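Local coordinates for protein cellulase CEL9M (Clostridium cellulolyticum, PDB 1IA6) that probably hydrolyses internal beta-1,4-glucosidic linkages in cellulose, lichenin and cereal beta-D-glucans, and holds calcium and zinc ions, at residues D250-T253 and D257-Y260; A263-A268 and S314-V319; G296-L301 and R308-E313. All blocks are in the same frame, centred on the assembly; numbering follows the deposited sequence.

Contact 1. Residues D250-T253 and D257-Y260; sequences DKWT and DDMY. With CA (calcium ion), chain B.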
# COMPACT_ATOMS: atom_id res chain seq x y z
N ASP A 250 19.56 -1.59 6.42
CA ASP A 250 18.65 -2.12 5.42
C ASP A 250 19.02 -1.69 4.01
O ASP A 250 19.05 -0.50 3.70
CB ASP A 250 17.22 -1.65 5.72
CG ASP A 250 16.17 -2.56 5.12
OD1 ASP A 250 16.40 -3.07 4.01
OD2 ASP A 250 15.11 -2.74 5.75
N LYS A 251 19.29 -2.66 3.15
CA LYS A 251 19.67 -2.40 1.76
C LYS A 251 18.46 -2.51 0.84
O LYS A 251 18.59 -2.50 -0.39
CB LYS A 251 20.74 -3.40 1.30
CG LYS A 251 22.02 -3.37 2.12
CD LYS A 251 22.96 -4.48 1.67
CE LYS A 251 24.24 -4.49 2.49
NZ LYS A 251 25.12 -5.63 2.12
N TRP A 252 17.27 -2.63 1.43
CA TRP A 252 16.04 -2.75 0.66
C TRP A 252 15.30 -1.42 0.77
O TRP A 252 15.92 -0.35 0.73
CB TRP A 252 15.20 -3.89 1.25
CG TRP A 252 14.25 -4.53 0.27
CD1 TRP A 252 12.89 -4.57 0.34
CD2 TRP A 252 14.61 -5.23 -0.93
NE1 TRP A 252 12.38 -5.26 -0.73
CE2 TRP A 252 13.41 -5.68 -1.53
CE3 TRP A 252 15.83 -5.53 -1.56
CZ2 TRP A 252 13.39 -6.40 -2.73
CZ3 TRP A 252 15.81 -6.26 -2.75
CH2 TRP A 252 14.60 -6.68 -3.32
N THR A 253 13.98 -1.48 0.90
CA THR A 253 13.19 -0.28 1.04
C THR A 253 11.85 -0.63 1.67
O THR A 253 11.59 -1.79 2.01
CB THR A 253 12.94 0.41 -0.33
OG1 THR A 253 12.29 1.67 -0.13
CG2 THR A 253 12.08 -0.46 -1.23
N ASP A 257 6.60 -6.37 3.14
CA ASP A 257 7.32 -7.28 4.03
C ASP A 257 8.39 -6.63 4.89
O ASP A 257 8.72 -7.14 5.96
CB ASP A 257 7.97 -8.41 3.20
CG ASP A 257 8.60 -9.49 4.07
OD1 ASP A 257 7.93 -9.95 5.02
OD2 ASP A 257 9.75 -9.89 3.79
N ASP A 258 8.93 -5.51 4.44
CA ASP A 258 10.00 -4.82 5.16
C ASP A 258 9.64 -3.40 5.55
O ASP A 258 9.60 -2.50 4.71
CB ASP A 258 11.27 -4.84 4.30
CG ASP A 258 12.45 -4.13 4.95
OD1 ASP A 258 12.39 -3.85 6.16
OD2 ASP A 258 13.43 -3.86 4.24
N MET A 259 9.38 -3.19 6.84
CA MET A 259 9.03 -1.87 7.35
C MET A 259 10.08 -1.33 8.31
O MET A 259 9.80 -0.43 9.10
CB MET A 259 7.66 -1.92 8.04
CG MET A 259 6.49 -2.06 7.08
SD MET A 259 6.32 -0.62 6.01
CE MET A 259 5.49 0.52 7.12
N TYR A 260 11.29 -1.88 8.25
CA TYR A 260 12.36 -1.44 9.13
C TYR A 260 12.78 0.02 8.94
O TYR A 260 13.09 0.70 9.91
CB TYR A 260 13.58 -2.35 8.97
CG TYR A 260 13.44 -3.65 9.72
CD1 TYR A 260 13.53 -3.69 11.11
CD2 TYR A 260 13.15 -4.84 9.05
CE1 TYR A 260 13.33 -4.87 11.82
CE2 TYR A 260 12.95 -6.03 9.74
CZ TYR A 260 13.04 -6.04 11.12
OH TYR A 260 12.83 -7.21 11.82
CA CA B . 7.70 -7.28 8.18
O HOH W 1 6.31 -8.86 7.04
O HOH W 2 6.25 -5.83 6.88
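Asp-250 and Asp-258 meet carboxylate to carboxylate in the loop before helix 260-271 of this family 9 (alpha/alpha)6 barrel. Each acid also closes an Asx turn. Asp-258 CB lies 3.8 Å from Thr-253 O. Its CG stands anti to the backbone N (chi1 179°), which points the carboxylate at the other segment. OD1 accepts the backbone N-H of Tyr-260, with Tyr-260 N 3.1 Å from Asp-258 OD1, on the anti side and 34° out of the carboxylate plane. OD2 reaches furthest. Asp-258 OD2 lies 3.5 Å from Trp-252 CB and 2.5 Å from Asp-250 OD2. At that distance one of the two acids probably carries a proton. The carboxylates approach from opposite directions and are nearly coplanar, their planes 14° apart. A long, weak ion pair joins Lys-247 to Asp-258 OD2. Asp-250 is steadied by its own turn, where Trp-252 N donates to Asp-250 OD1 at 2.8 Å. The same loop binds calcium. Ser-208, Asp-211 and Asp-212 contribute side-chain oxygens to the metal. Asp-257 gives its carbonyl instead: Asp-257 O is 2.4 Å from the calcium ion, while its OD1 accepts a hydrogen bond from a water that also binds the metal.

Contact 2. Residues A263-A268 and S314-V319; sequences AALRLA and SMVMLV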
# COMPACT_ATOMS: atom_id res chain seq x y z
N ALA A 263 9.97 2.39 10.30
CA ALA A 263 9.97 2.28 11.76
C ALA A 263 11.15 3.05 12.35
O ALA A 263 11.01 3.74 13.35
CB ALA A 263 10.01 0.82 12.20
N ALA A 264 12.32 2.93 11.72
CA ALA A 264 13.51 3.63 12.19
C ALA A 264 13.32 5.13 12.04
O ALA A 264 13.76 5.91 12.89
CB ALA A 264 14.74 3.17 11.42
N LEU A 265 12.69 5.56 10.95
CA LEU A 265 12.46 6.98 10.73
C LEU A 265 11.63 7.57 11.88
O LEU A 265 11.98 8.62 12.43
CB LEU A 265 11.74 7.21 9.40
CG LEU A 265 11.32 8.65 9.06
CD1 LEU A 265 12.54 9.53 8.93
CD2 LEU A 265 10.53 8.65 7.76
N ARG A 266 10.55 6.90 12.24
CA ARG A 266 9.69 7.40 13.31
C ARG A 266 10.38 7.35 14.68
O ARG A 266 10.18 8.24 15.51
CB ARG A 266 8.37 6.61 13.37
CG ARG A 266 7.55 6.70 12.09
CD ARG A 266 6.06 6.82 12.40
NE ARG A 266 5.72 8.16 12.87
CZ ARG A 266 4.99 8.40 13.96
NH1 ARG A 266 4.53 7.41 14.70
NH2 ARG A 266 4.73 9.66 14.31
N LEU A 267 11.18 6.32 14.92
CA LEU A 267 11.88 6.20 16.19
C LEU A 267 12.97 7.27 16.33
O LEU A 267 13.25 7.74 17.43
CB LEU A 267 12.49 4.80 16.35
CG LEU A 267 11.49 3.73 16.80
CD1 LEU A 267 12.18 2.37 16.89
CD2 LEU A 267 10.92 4.12 18.16
N ALA A 268 13.57 7.67 15.21
CA ALA A 268 14.59 8.71 15.24
C ALA A 268 13.92 10.01 15.66
O ALA A 268 14.44 10.77 16.46
CB ALA A 268 15.23 8.87 13.87
N SER A 314 11.25 6.89 -2.42
CA SER A 314 11.13 8.33 -2.61
C SER A 314 10.15 8.94 -1.60
O SER A 314 10.38 10.04 -1.10
CB SER A 314 10.67 8.64 -4.04
OG SER A 314 11.65 8.20 -4.97
N MET A 315 9.08 8.22 -1.29
CA MET A 315 8.12 8.73 -0.32
C MET A 315 8.76 8.88 1.05
O MET A 315 8.58 9.90 1.72
CB MET A 315 6.91 7.79 -0.21
CG MET A 315 5.88 8.28 0.79
SD MET A 315 4.64 7.06 1.22
CE MET A 315 4.02 7.78 2.74
N VAL A 316 9.52 7.87 1.48
CA VAL A 316 10.18 7.92 2.78
C VAL A 316 11.15 9.10 2.83
O VAL A 316 11.22 9.82 3.83
CB VAL A 316 10.95 6.61 3.07
CG1 VAL A 316 11.65 6.70 4.42
CG2 VAL A 316 9.98 5.43 3.05
N MET A 317 11.91 9.30 1.76
CA MET A 317 12.86 10.41 1.70
C MET A 317 12.15 11.75 1.82
O MET A 317 12.66 12.67 2.46
CB MET A 317 13.67 10.37 0.41
CG MET A 317 14.58 9.17 0.29
SD MET A 317 15.52 9.20 -1.25
CE MET A 317 16.88 8.11 -0.83
N LEU A 318 10.98 11.88 1.20
CA LEU A 318 10.25 13.15 1.27
C LEU A 318 9.65 13.41 2.65
O LEU A 318 9.53 14.56 3.07
CB LEU A 318 9.14 13.20 0.20
CG LEU A 318 9.65 13.27 -1.24
CD1 LEU A 318 8.47 13.51 -2.17
CD2 LEU A 318 10.68 14.38 -1.39
N VAL A 319 9.27 12.35 3.36
CA VAL A 319 8.72 12.52 4.70
C VAL A 319 9.88 13.00 5.58
O VAL A 319 9.72 13.91 6.40
CB VAL A 319 8.17 11.19 5.26
CG1 VAL A 319 7.73 11.38 6.71
CG2 VAL A 319 6.99 10.74 4.41
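Val-316 and Val-319 present one methyl each to Leu-265, and the contact is made of these three buried side chains. Along 314-319, the first residue to touch is Val-316. Val-316 CG1 is anti to the backbone N (chi1 179°) and comes within 4.0 Å of Leu-265 CD2. The two side chains run antiparallel, alongside one another. The other branch, Val-316 CG2, stays further away, 5.7 Å from Leu-265 CD2. Met-317 follows and turns from the contact, to pack on Leu-329 of helix 327-341 and Phe-284 of helix 274-289. Leu-318 also faces helix 327-341. The two helices joined here, 260-271 and 306-323, belong to the (alpha/alpha)6 barrel of family 9 cellulases. Helix 274-289 lies between them in sequence, consistent with neighbouring members of the inner ring of helices. Val-319 comes three residues after Val-316, nearly one turn on, and so returns to the same side of its helix. Val-319 CG1 also stands 4.0 Å from Leu-265 CD2, here with the side chains at a slant to each other. The Val-319 side chain also packs on Trp-76 of helix 64-80 and on Phe-81. The two valine methyls, Val-316 CG1 and Val-319 CG1, are 6.5 Å apart, and the leucine methyl sits over the gap between them, equally far from each. Leu-265 reaches that place because its chain is extended: CG is anti to the backbone N (chi1 175°) and CD2 is anti to CA. Leu-265 CD1 turns back and lies 5.4 Å from Val-316 CG1. The area is small, 106 Å² over both sides, and the closest CA atoms, those of Leu-265 and Val-316, are 8.3 Å apart.

Contact 3. Residues G296-L301 and R308-E313; sequences GGLKWL and RYAAAE. With SO4 (sulfate ion), chain E.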
# COMPACT_ATOMS: atom_id res chain seq x y z
N GLY A 296 18.42 5.58 -18.10
CA GLY A 296 17.37 6.58 -18.04
C GLY A 296 17.25 7.31 -16.71
O GLY A 296 16.48 8.26 -16.60
N GLY A 297 17.98 6.86 -15.69
CA GLY A 297 17.92 7.53 -14.40
C GLY A 297 17.07 6.88 -13.32
O GLY A 297 16.97 7.40 -12.21
N LEU A 298 16.46 5.74 -13.63
CA LEU A 298 15.62 5.04 -12.67
C LEU A 298 16.43 4.20 -11.69
O LEU A 298 17.35 3.49 -12.10
CB LEU A 298 14.64 4.12 -13.40
CG LEU A 298 13.83 3.12 -12.56
CD1 LEU A 298 12.85 3.87 -11.66
CD2 LEU A 298 13.07 2.17 -13.49
N LYS A 299 16.11 4.29 -10.41
CA LYS A 299 16.78 3.48 -9.40
C LYS A 299 16.09 2.12 -9.51
O LYS A 299 14.88 2.01 -9.26
CB LYS A 299 16.58 4.07 -8.00
CG LYS A 299 17.38 5.34 -7.77
CD LYS A 299 18.87 5.05 -7.77
CE LYS A 299 19.69 6.31 -7.59
NZ LYS A 299 21.15 5.99 -7.59
N TRP A 300 16.86 1.11 -9.88
CA TRP A 300 16.35 -0.24 -10.10
C TRP A 300 16.77 -1.18 -8.97
O TRP A 300 17.89 -1.67 -8.95
CB TRP A 300 16.93 -0.75 -11.43
CG TRP A 300 16.16 -1.84 -12.11
CD1 TRP A 300 15.13 -1.69 -12.99
CD2 TRP A 300 16.39 -3.25 -11.99
NE1 TRP A 300 14.71 -2.92 -13.43
CE2 TRP A 300 15.46 -3.89 -12.84
CE3 TRP A 300 17.29 -4.02 -11.25
CZ2 TRP A 300 15.41 -5.28 -12.97
CZ3 TRP A 300 17.24 -5.41 -11.38
CH2 TRP A 300 16.30 -6.02 -12.23
N LEU A 301 15.86 -1.43 -8.03
CA LEU A 301 16.17 -2.30 -6.89
C LEU A 301 16.11 -3.78 -7.24
O LEU A 301 17.00 -4.55 -6.87
CB LEU A 301 15.21 -2.01 -5.74
CG LEU A 301 15.48 -2.82 -4.46
CD1 LEU A 301 16.82 -2.39 -3.86
CD2 LEU A 301 14.35 -2.59 -3.46
N ARG A 308 7.31 0.34 -8.08
CA ARG A 308 6.73 0.32 -6.74
C ARG A 308 7.83 0.61 -5.72
O ARG A 308 7.63 1.39 -4.79
CB ARG A 308 6.08 -1.06 -6.51
CG ARG A 308 5.85 -1.48 -5.06
CD ARG A 308 7.06 -2.22 -4.51
NE ARG A 308 7.41 -3.40 -5.31
CZ ARG A 308 6.82 -4.59 -5.22
NH1 ARG A 308 5.82 -4.80 -4.38
NH2 ARG A 308 7.26 -5.59 -5.98
N TYR A 309 9.01 0.02 -5.92
CA TYR A 309 10.12 0.24 -5.00
C TYR A 309 10.67 1.66 -5.09
O TYR A 309 10.96 2.28 -4.06
CB TYR A 309 11.25 -0.76 -5.28
CG TYR A 309 10.91 -2.18 -4.92
CD1 TYR A 309 10.43 -2.50 -3.65
CD2 TYR A 309 11.07 -3.22 -5.84
CE1 TYR A 309 10.11 -3.81 -3.30
CE2 TYR A 309 10.76 -4.54 -5.50
CZ TYR A 309 10.28 -4.82 -4.23
OH TYR A 309 9.96 -6.11 -3.87
N ALA A 310 10.83 2.18 -6.31
CA ALA A 310 11.36 3.53 -6.49
C ALA A 310 10.45 4.58 -5.85
O ALA A 310 10.92 5.53 -5.21
CB ALA A 310 11.55 3.83 -7.98
N ALA A 311 9.14 4.40 -6.01
CA ALA A 311 8.17 5.33 -5.44
C ALA A 311 8.16 5.26 -3.91
O ALA A 311 8.08 6.28 -3.23
CB ALA A 311 6.77 5.03 -5.98
N ALA A 312 8.23 4.04 -3.37
CA ALA A 312 8.22 3.84 -1.92
C ALA A 312 9.43 4.48 -1.24
O ALA A 312 9.29 5.14 -0.21
CB ALA A 312 8.16 2.34 -1.60
N GLU A 313 10.62 4.28 -1.80
CA GLU A 313 11.82 4.87 -1.19
C GLU A 313 11.73 6.39 -1.29
O GLU A 313 12.08 7.10 -0.35
CB GLU A 313 13.08 4.37 -1.91
CG GLU A 313 14.40 4.93 -1.36
CD GLU A 313 14.78 4.37 0.00
OE1 GLU A 313 14.24 3.32 0.41
OE2 GLU A 313 15.66 4.97 0.66
S SO4 E . 5.54 -8.81 -4.92
O1 SO4 E . 4.53 -9.47 -5.79
O2 SO4 E . 4.90 -7.69 -4.21
O3 SO4 E . 6.65 -8.31 -5.76
O4 SO4 E . 6.06 -9.80 -3.95
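Leu-301 holds its CG anti to the backbone N (chi1 -178°), and Tyr-309 CG lies beside its own backbone N and anti to the carbonyl carbon (chi1 -69°). These torsions bring a methyl over an aromatic face, a CH-pi contact between the 296-301 loop and helix 306-323 of the (alpha/alpha)6 barrel. Leu-301 CD2 is 4.0 Å from the centroid of the Tyr-309 ring, 21° off its normal. It leans toward the CB end of the ring, with Leu-301 CD2 to Tyr-309 CG at 3.8 Å. The side chains cross at about a right angle. The opposite face of the ring is covered by Arg-308, whose NE sits 3.2 Å above the plane over the ring centre. The tyrosine is therefore held between a methyl and a guanidinium group.

One residue on, Ala-310 meets the middle of the segment. Ala-310 CB lies 3.9 Å from Leu-298 CD1 and 4.0 Å from Lys-299 O. Gln-336 of helix 327-341 also touches Leu-298 and Ala-310.

Arg-308 does not touch the loop segment itself; beyond backing the ring, it binds a sulfate, probably from the crystallisation liquor. NE and NH2 also donate to the carbonyls of Gly-305 and Trp-304, and NH1 makes a salt bridge to Asp-414. The sulfate lies at the guanidinium edge. It is hydrogen-bonded to Trp-256 NE1 and takes two bonds from the arginine: Arg-308 NH1 to sulfate O2 at 3.0 Å, and Arg-308 NH2 to sulfate O3 at 2.8 Å.

Contacts 1 and 3 touch directly, although their centres are about 14 Å apart. Thr-253 OG1 and Glu-313 OE1 are 2.6 Å apart, a probable hydrogen bond. The Trp-252 ring packs on Leu-301 CD2, with Trp-252 CD2 3.7 Å away, and its plane stands at about 70° to that of Tyr-309. Contact 2 follows contact 1 along the chain, their centres about 11 Å apart. It shares helix 306-323 with contact 3, which is nested inside the loop that contact 2 closes. Contact 1 holds part of the calcium site. The Tyr-309 side chain is about 12 Å from the calcium and about 10 Å from the side chain of Glu-410, a predicted active-site residue.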